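Isoprenyl transferase (Campylobacter jejuni, PDB 3UGS) probably catalyses the magnesium-dependent condensation of isopentenyl diphosphate with allylic diphosphates to build long polyprenyl diphosphates. Local coordinates at residues A[5-10]-A[211-216]; A[145-150]-A[160-165]. One frame throughout, in Å; residues are numbered along the deposited sequence.

Contact 1: A[5-10]-A[211-216]; sequences NELKHL and RIIKEF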
ATOM      1  N   ASN A   5      -9.747   7.928  17.280  1.00 33.68           N
ATOM      2  CA  ASN A   5      -8.561   7.935  16.391  1.00 31.72           C
ATOM      3  C   ASN A   5      -8.047   9.332  16.112  1.00 30.18           C
ATOM      4  O   ASN A   5      -8.788  10.212  15.728  1.00 30.10           O
ATOM      5  CB  ASN A   5      -8.822   7.288  15.026  1.00 29.96           C
ATOM      6  CG  ASN A   5      -9.196   5.841  15.131  1.00 29.06           C
ATOM      7  OD1 ASN A   5      -8.810   5.140  16.063  1.00 30.07           O
ATOM      8  ND2 ASN A   5      -9.985   5.394  14.194  1.00 31.74           N
ATOM      9  N   GLU A   6      -6.758   9.526  16.230  1.00 30.98           N
ATOM     10  CA  GLU A   6      -6.232  10.794  15.824  1.00 31.27           C
ATOM     11  C   GLU A   6      -5.722  10.736  14.406  1.00 29.72           C
ATOM     12  O   GLU A   6      -5.249   9.744  13.929  1.00 30.51           O
ATOM     13  CB  GLU A   6      -5.207  11.297  16.796  1.00 35.00           C
ATOM     14  CG  GLU A   6      -4.745  12.699  16.527  1.00 38.43           C
ATOM     15  CD  GLU A   6      -3.804  13.171  17.589  1.00 46.46           C
ATOM     16  OE1 GLU A   6      -3.285  12.289  18.314  1.00 51.40           O
ATOM     17  OE2 GLU A   6      -3.599  14.407  17.708  1.00 55.22           O
ATOM     18  N   LEU A   7      -5.871  11.831  13.715  1.00 28.71           N
ATOM     19  CA  LEU A   7      -5.504  11.924  12.351  1.00 27.52           C
ATOM     20  C   LEU A   7      -4.470  13.031  12.161  1.00 26.14           C
ATOM     21  O   LEU A   7      -4.761  14.164  12.062  1.00 25.57           O
ATOM     22  CB  LEU A   7      -6.765  12.109  11.551  1.00 26.55           C
ATOM     23  CG  LEU A   7      -6.826  12.459  10.106  1.00 27.54           C
ATOM     24  CD1 LEU A   7      -5.604  12.173   9.289  1.00 25.51           C
ATOM     25  CD2 LEU A   7      -8.104  12.033   9.464  1.00 26.19           C
ATOM     26  N   LYS A   8      -3.236  12.625  12.109  1.00 25.10           N
ATOM     27  CA  LYS A   8      -2.088  13.550  12.073  1.00 26.31           C
ATOM     28  C   LYS A   8      -1.640  13.817  10.645  1.00 26.39           C
ATOM     29  O   LYS A   8      -1.011  14.842  10.338  1.00 28.48           O
ATOM     30  CB  LYS A   8      -0.876  13.011  12.851  1.00 26.15           C
ATOM     31  CG  LYS A   8      -1.046  12.782  14.334  1.00 26.73           C
ATOM     32  N   HIS A   9      -1.929  12.843   9.811  1.00 23.97           N
ATOM     33  CA  HIS A   9      -1.381  12.775   8.446  1.00 23.59           C
ATOM     34  C   HIS A   9      -2.409  12.275   7.502  1.00 22.54           C
ATOM     35  O   HIS A   9      -2.784  11.130   7.507  1.00 21.22           O
ATOM     36  CB  HIS A   9      -0.145  11.902   8.392  1.00 23.20           C
ATOM     37  CG  HIS A   9       0.584  11.942   7.091  1.00 22.08           C
ATOM     38  ND1 HIS A   9       1.681  11.175   6.856  1.00 23.94           N
ATOM     39  CD2 HIS A   9       0.359  12.653   5.940  1.00 22.99           C
ATOM     40  CE1 HIS A   9       2.147  11.409   5.612  1.00 21.22           C
ATOM     41  NE2 HIS A   9       1.338  12.309   5.042  1.00 23.13           N
ATOM     42  N   LEU A  10      -2.858  13.203   6.692  1.00 22.88           N
ATOM     43  CA  LEU A  10      -3.823  12.952   5.643  1.00 23.46           C
ATOM     44  C   LEU A  10      -3.122  12.957   4.299  1.00 24.53           C
ATOM     45  O   LEU A  10      -2.415  13.919   3.959  1.00 24.12           O
ATOM     46  CB  LEU A  10      -4.910  14.006   5.669  1.00 23.18           C
ATOM     47  CG  LEU A  10      -5.965  13.941   4.551  1.00 24.15           C
ATOM     48  CD1 LEU A  10      -6.768  12.646   4.537  1.00 23.18           C
ATOM     49  CD2 LEU A  10      -6.896  15.147   4.677  1.00 22.75           C
ATOM     50  N   ARG A 211     -16.835  15.118   7.402  1.00 38.48           N
ATOM     51  CA  ARG A 211     -17.603  13.855   7.597  1.00 39.85           C
ATOM     52  C   ARG A 211     -16.724  12.591   7.508  1.00 39.05           C
ATOM     53  O   ARG A 211     -16.692  11.715   8.386  1.00 36.01           O
ATOM     54  CB  ARG A 211     -18.681  13.762   6.529  1.00 41.21           C
ATOM     55  CG  ARG A 211     -19.897  12.992   6.977  1.00 43.46           C
ATOM     56  CD  ARG A 211     -20.050  11.683   6.234  1.00 48.27           C
ATOM     57  NE  ARG A 211     -20.088  11.815   4.778  1.00 47.78           N
ATOM     58  CZ  ARG A 211     -19.632  10.875   3.953  1.00 49.85           C
ATOM     59  NH1 ARG A 211     -19.124   9.760   4.447  1.00 49.43           N
ATOM     60  NH2 ARG A 211     -19.663  11.040   2.639  1.00 54.60           N
ATOM     61  N   ILE A 212     -16.027  12.551   6.387  1.00 37.85           N
ATOM     62  CA  ILE A 212     -15.002  11.550   6.077  1.00 34.61           C
ATOM     63  C   ILE A 212     -14.005  11.448   7.241  1.00 34.18           C
ATOM     64  O   ILE A 212     -13.633  10.378   7.717  1.00 35.19           O
ATOM     65  CB  ILE A 212     -14.247  11.913   4.776  1.00 37.22           C
ATOM     66  CG1 ILE A 212     -15.121  11.575   3.544  1.00 36.71           C
ATOM     67  CG2 ILE A 212     -12.876  11.223   4.741  1.00 32.93           C
ATOM     68  CD1 ILE A 212     -14.661  12.202   2.245  1.00 32.59           C
ATOM     69  N   ILE A 213     -13.595  12.603   7.699  1.00 28.96           N
ATOM     70  CA  ILE A 213     -12.725  12.688   8.875  1.00 30.77           C
ATOM     71  C   ILE A 213     -13.369  12.067  10.136  1.00 30.51           C
ATOM     72  O   ILE A 213     -12.728  11.383  10.915  1.00 29.88           O
ATOM     73  CB  ILE A 213     -12.272  14.127   9.163  1.00 29.51           C
ATOM     74  CG1 ILE A 213     -11.064  14.456   8.294  1.00 29.80           C
ATOM     75  CG2 ILE A 213     -11.911  14.297  10.627  1.00 30.68           C
ATOM     76  CD1 ILE A 213     -10.865  15.930   8.028  1.00 30.48           C
ATOM     77  N   LYS A 214     -14.639  12.377  10.332  1.00 32.00           N
ATOM     78  CA  LYS A 214     -15.417  11.880  11.512  1.00 33.86           C
ATOM     79  C   LYS A 214     -15.498  10.343  11.414  1.00 35.42           C
ATOM     80  O   LYS A 214     -15.299   9.595  12.354  1.00 34.07           O
ATOM     81  CB  LYS A 214     -16.845  12.467  11.590  1.00 29.82           C
ATOM     82  N   GLU A 215     -15.757   9.907  10.209  1.00 33.24           N
ATOM     83  CA  GLU A 215     -15.841   8.495   9.919  1.00 35.59           C
ATOM     84  C   GLU A 215     -14.544   7.752  10.307  1.00 35.73           C
ATOM     85  O   GLU A 215     -14.550   6.725  11.009  1.00 36.36           O
ATOM     86  CB  GLU A 215     -16.145   8.275   8.435  1.00 20.00           C
ATOM     87  CG  GLU A 215     -16.324   6.816   8.047  1.00 20.00           C
ATOM     88  N   PHE A 216     -13.437   8.278   9.801  1.00 32.22           N
ATOM     89  CA  PHE A 216     -12.109   7.751  10.125  1.00 30.52           C
ATOM     90  C   PHE A 216     -11.852   7.717  11.645  1.00 29.94           C
ATOM     91  O   PHE A 216     -11.216   6.792  12.175  1.00 29.49           O
ATOM     92  CB  PHE A 216     -10.976   8.560   9.448  1.00 28.57           C
ATOM     93  CG  PHE A 216      -9.657   8.428  10.157  1.00 26.42           C
ATOM     94  CD1 PHE A 216      -8.779   7.378   9.842  1.00 26.51           C
ATOM     95  CD2 PHE A 216      -9.329   9.283  11.193  1.00 25.21           C
ATOM     96  CE1 PHE A 216      -7.592   7.234  10.528  1.00 25.93           C
ATOM     97  CE2 PHE A 216      -8.148   9.133  11.894  1.00 24.52           C
ATOM     98  CZ  PHE A 216      -7.277   8.128  11.554  1.00 24.70           C
TER
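Leu7 and Phe216 carry the packing between the chain just ahead of strand 9-14 and helix 206-218, which the parallel sheet of this cis-prenyltransferase fold brings together from opposite ends of the sequence. The ring approaches the loop with its CE2 side: CE2 lies 3.3 Å from Leu7 CB, and CD2 lies 3.5 Å from Leu7 CD2. With CG anti to the backbone N (chi1 157°), the ring starts off to the side of the helix, and it is its far end that comes nearer the loop. The backbone of Glu6 meets the ring at its edge, with Glu6 O 3.5 Å from Phe216 CZ, while Asn5 CB touches the same end obliquely. A flat aromatic suits this place because it can meet both the leucine and a peptide group. One turn earlier, Ile213 CG1 reaches Leu7 CD2 at 4.0 Å, extending the apolar patch along the helix. Toward Phe216 O, Asn5 ND2 gives a 2.7 Å hydrogen bond at an N-H...O angle of 163°, and the acceptor lies in the plane of the asparagine amide.

Further out, Leu7 also packs on Ile51 and on Leu171 of strand 171-175, Ile213 on Val45 of helix 34-48, and Phe216 on Glu193 of strand 193-197. Asn5 ND2 also donates to the O of Arg219, just beyond the helix.

Contact 2: A[145-150]-A[160-165]; sequences KRVIEK and TQNLDL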
ATOM      1  N   LYS A 145      19.529   3.252   1.176  1.00 24.56           N
ATOM      2  CA  LYS A 145      20.891   3.692   0.873  1.00 26.81           C
ATOM      3  C   LYS A 145      21.390   4.692   1.919  1.00 27.95           C
ATOM      4  O   LYS A 145      22.548   4.679   2.290  1.00 29.99           O
ATOM      5  CB  LYS A 145      20.977   4.295  -0.516  1.00 26.68           C
ATOM      6  CG  LYS A 145      20.675   3.278  -1.595  1.00 27.83           C
ATOM      7  CD  LYS A 145      20.424   3.984  -2.911  1.00 29.90           C
ATOM      8  CE  LYS A 145      21.137   3.290  -4.060  1.00 32.35           C
ATOM      9  NZ  LYS A 145      21.221   4.257  -5.194  1.00 34.42           N
ATOM     10  N   ARG A 146      20.499   5.568   2.349  1.00 26.26           N
ATOM     11  CA  ARG A 146      20.815   6.536   3.398  1.00 27.24           C
ATOM     12  C   ARG A 146      21.215   5.842   4.716  1.00 28.63           C
ATOM     13  O   ARG A 146      22.077   6.306   5.475  1.00 29.06           O
ATOM     14  CB  ARG A 146      19.643   7.464   3.701  1.00 27.48           C
ATOM     15  CG  ARG A 146      19.359   8.512   2.664  1.00 26.70           C
ATOM     16  CD  ARG A 146      17.968   9.139   2.930  1.00 27.12           C
ATOM     17  NE  ARG A 146      17.721  10.264   2.043  1.00 27.97           N
ATOM     18  CZ  ARG A 146      16.537  10.640   1.587  1.00 28.92           C
ATOM     19  NH1 ARG A 146      15.416   9.997   1.953  1.00 28.67           N
ATOM     20  NH2 ARG A 146      16.483  11.668   0.752  1.00 28.64           N
ATOM     21  N   VAL A 147      20.507   4.753   4.983  1.00 27.66           N
ATOM     22  CA  VAL A 147      20.739   3.932   6.184  1.00 26.94           C
ATOM     23  C   VAL A 147      22.113   3.269   6.092  1.00 28.39           C
ATOM     24  O   VAL A 147      22.889   3.229   7.041  1.00 31.78           O
ATOM     25  CB  VAL A 147      19.680   2.844   6.380  1.00 25.31           C
ATOM     26  CG1 VAL A 147      20.149   1.830   7.415  1.00 25.06           C
ATOM     27  CG2 VAL A 147      18.359   3.478   6.806  1.00 26.33           C
ATOM     28  N   ILE A 148      22.374   2.736   4.918  1.00 28.00           N
ATOM     29  CA  ILE A 148      23.664   2.111   4.588  1.00 30.14           C
ATOM     30  C   ILE A 148      24.812   3.136   4.616  1.00 31.63           C
ATOM     31  O   ILE A 148      25.824   2.954   5.286  1.00 31.09           O
ATOM     32  CB  ILE A 148      23.643   1.399   3.227  1.00 31.87           C
ATOM     33  CG1 ILE A 148      22.942   0.043   3.402  1.00 32.49           C
ATOM     34  CG2 ILE A 148      25.058   1.180   2.674  1.00 28.68           C
ATOM     35  CD1 ILE A 148      22.805  -0.728   2.103  1.00 33.11           C
ATOM     36  N   GLU A 149      24.582   4.237   3.944  1.00 31.83           N
ATOM     37  CA  GLU A 149      25.527   5.364   3.897  1.00 36.99           C
ATOM     38  C   GLU A 149      25.868   5.910   5.303  1.00 39.45           C
ATOM     39  O   GLU A 149      26.953   6.451   5.537  1.00 41.93           O
ATOM     40  CB  GLU A 149      24.977   6.492   3.029  1.00 42.38           C
ATOM     41  CG  GLU A 149      25.933   7.661   2.841  1.00 52.94           C
ATOM     42  CD  GLU A 149      25.331   8.773   1.977  1.00 65.46           C
ATOM     43  OE1 GLU A 149      24.165   8.624   1.505  1.00 71.31           O
ATOM     44  OE2 GLU A 149      26.024   9.802   1.766  1.00 72.15           O
ATOM     45  N   LYS A 150      24.928   5.742   6.224  1.00 36.66           N
ATOM     46  CA  LYS A 150      25.095   6.198   7.636  1.00 32.69           C
ATOM     47  C   LYS A 150      25.634   5.110   8.561  1.00 32.03           C
ATOM     48  O   LYS A 150      25.815   5.300   9.771  1.00 28.74           O
ATOM     49  CB  LYS A 150      23.785   6.728   8.209  1.00 32.51           C
ATOM     50  CG  LYS A 150      23.322   8.034   7.590  1.00 32.25           C
ATOM     51  CD  LYS A 150      22.021   8.479   8.238  1.00 32.45           C
ATOM     52  CE  LYS A 150      21.489   9.781   7.672  1.00 31.34           C
ATOM     53  NZ  LYS A 150      20.487  10.368   8.603  1.00 31.83           N
ATOM     54  N   THR A 160      12.436   3.606   8.110  1.00 21.45           N
ATOM     55  CA  THR A 160      11.372   4.583   8.321  1.00 20.98           C
ATOM     56  C   THR A 160      11.912   5.996   8.486  1.00 20.86           C
ATOM     57  O   THR A 160      11.501   6.926   7.814  1.00 19.90           O
ATOM     58  CB  THR A 160      10.541   4.193   9.555  1.00 19.99           C
ATOM     59  OG1 THR A 160      10.002   2.890   9.319  1.00 20.12           O
ATOM     60  CG2 THR A 160       9.462   5.143   9.829  1.00 17.52           C
ATOM     61  N   GLN A 161      12.831   6.133   9.414  1.00 22.53           N
ATOM     62  CA  GLN A 161      13.378   7.465   9.794  1.00 24.16           C
ATOM     63  C   GLN A 161      14.181   8.118   8.658  1.00 22.64           C
ATOM     64  O   GLN A 161      14.512   9.279   8.702  1.00 24.75           O
ATOM     65  CB  GLN A 161      14.260   7.412  11.049  1.00 25.68           C
ATOM     66  CG  GLN A 161      13.489   7.079  12.313  1.00 30.11           C
ATOM     67  CD  GLN A 161      12.134   7.819  12.392  1.00 37.56           C
ATOM     68  OE1 GLN A 161      11.039   7.170  12.436  1.00 38.35           O
ATOM     69  NE2 GLN A 161      12.185   9.184  12.435  1.00 34.96           N
ATOM     70  N   ASN A 162      14.518   7.341   7.672  1.00 20.73           N
ATOM     71  CA  ASN A 162      15.280   7.852   6.522  1.00 21.53           C
ATOM     72  C   ASN A 162      14.482   8.039   5.240  1.00 21.29           C
ATOM     73  O   ASN A 162      15.026   8.447   4.197  1.00 20.86           O
ATOM     74  CB  ASN A 162      16.544   7.026   6.261  1.00 22.39           C
ATOM     75  CG  ASN A 162      17.642   7.333   7.271  1.00 22.23           C
ATOM     76  OD1 ASN A 162      18.339   8.354   7.131  1.00 24.88           O
ATOM     77  ND2 ASN A 162      17.778   6.487   8.305  1.00 18.27           N
ATOM     78  N   LEU A 163      13.194   7.750   5.336  1.00 20.27           N
ATOM     79  CA  LEU A 163      12.275   8.045   4.231  1.00 19.27           C
ATOM     80  C   LEU A 163      12.264   9.552   3.997  1.00 19.59           C
ATOM     81  O   LEU A 163      12.613  10.321   4.855  1.00 18.08           O
ATOM     82  CB  LEU A 163      10.870   7.521   4.473  1.00 18.66           C
ATOM     83  CG  LEU A 163      10.650   6.012   4.425  1.00 17.43           C
ATOM     84  CD1 LEU A 163       9.342   5.689   5.131  1.00 16.88           C
ATOM     85  CD2 LEU A 163      10.666   5.501   2.990  1.00 17.16           C
ATOM     86  N   ASP A 164      11.922   9.954   2.774  1.00 21.42           N
ATOM     87  CA  ASP A 164      11.703  11.391   2.462  1.00 21.28           C
ATOM     88  C   ASP A 164      10.658  11.946   3.436  1.00 21.47           C
ATOM     89  O   ASP A 164      10.693  13.100   3.811  1.00 22.40           O
ATOM     90  CB  ASP A 164      11.153  11.598   1.059  1.00 21.37           C
ATOM     91  CG  ASP A 164      12.211  11.523  -0.010  1.00 23.74           C
ATOM     92  OD1 ASP A 164      13.430  11.389   0.304  1.00 23.97           O
ATOM     93  OD2 ASP A 164      11.812  11.630  -1.201  1.00 24.22           O
ATOM     94  N   LEU A 165       9.708  11.082   3.786  1.00 20.69           N
ATOM     95  CA  LEU A 165       8.587  11.411   4.684  1.00 20.27           C
ATOM     96  C   LEU A 165       8.311  10.302   5.692  1.00 20.48           C
ATOM     97  O   LEU A 165       7.478   9.437   5.474  1.00 20.11           O
ATOM     98  CB  LEU A 165       7.318  11.739   3.890  1.00 20.23           C
ATOM     99  CG  LEU A 165       6.107  12.233   4.685  1.00 19.85           C
ATOM    100  CD1 LEU A 165       6.374  13.513   5.450  1.00 18.62           C
ATOM    101  CD2 LEU A 165       4.968  12.406   3.707  1.00 18.40           C
TER
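Arg146 CG stands anti to its own carbonyl carbon (chi1 -73°), and the chain then runs extended from CG to NE, bringing the guanidinium past Asn162 to Asp164. Asn162 CG is likewise anti to its carbonyl carbon (chi1 -76°), and the two side chains slide past each other in opposite directions, CB to CB at 4.0 Å. At the far end of the arginine, NH1 donates to two acceptors, Asn162 O at 2.8 Å and Asp164 OD1 at 2.9 Å. NH2 joins it on the same carboxylate oxygen, 3.1 Å from Asp164 OD1, so the salt bridge is an end-on grip by two nitrogens on one atom. That oxygen lies in the guanidinium plane, although the carboxylate itself is turned 50° from it.

Helix 136-149 is followed by a connection and the short helix 156-161, and the chain leaving that helix packs back on the end of the first, at the edge of the parallel-sheet fold beside strand 94-99. Arginine suits the place because its several N-H groups can bind a backbone carbonyl and a carboxylate together. Asp164 OD2 pairs with Arg142, one turn earlier on the same helix, and accepts from Gly100 N; two arginines so close would probably stabilise the ionised carboxylate.

The Asn162 amide is shared differently. Its ND2 donates to Asn158 O and also lies 3.4 Å from CG2 of Val147, whose side chain also packs on Leu152 and Leu154 of the connection. On the oxygen side, the extended Lys150 chain offers a weak bond, NZ to Asn162 OD1 at 3.3 Å.

The two contacts lie about 28 Å apart, centre to centre, and contact 2 falls within the 200 residues that separate the segments of contact 1. They meet directly where His9 CE1 packs 3.5 Å from Leu165 CD2, so the start of strand 9-14 touches the chain that follows helix 156-161. Neither forms the pocket itself. In contact 1 the Asn5 side chain is about 12 Å from a bound farnesyl monophosphate, and that of Phe216 about 4 Å from that of Glu193, a probable magnesium ligand. In contact 2 the Asp164 side chain is about 9 Å from that of Thr61, assigned to the substrate site. Contact 2 also borders the dimer partner, where Leu154 of the second subunit packs on Lys145 and Ile148.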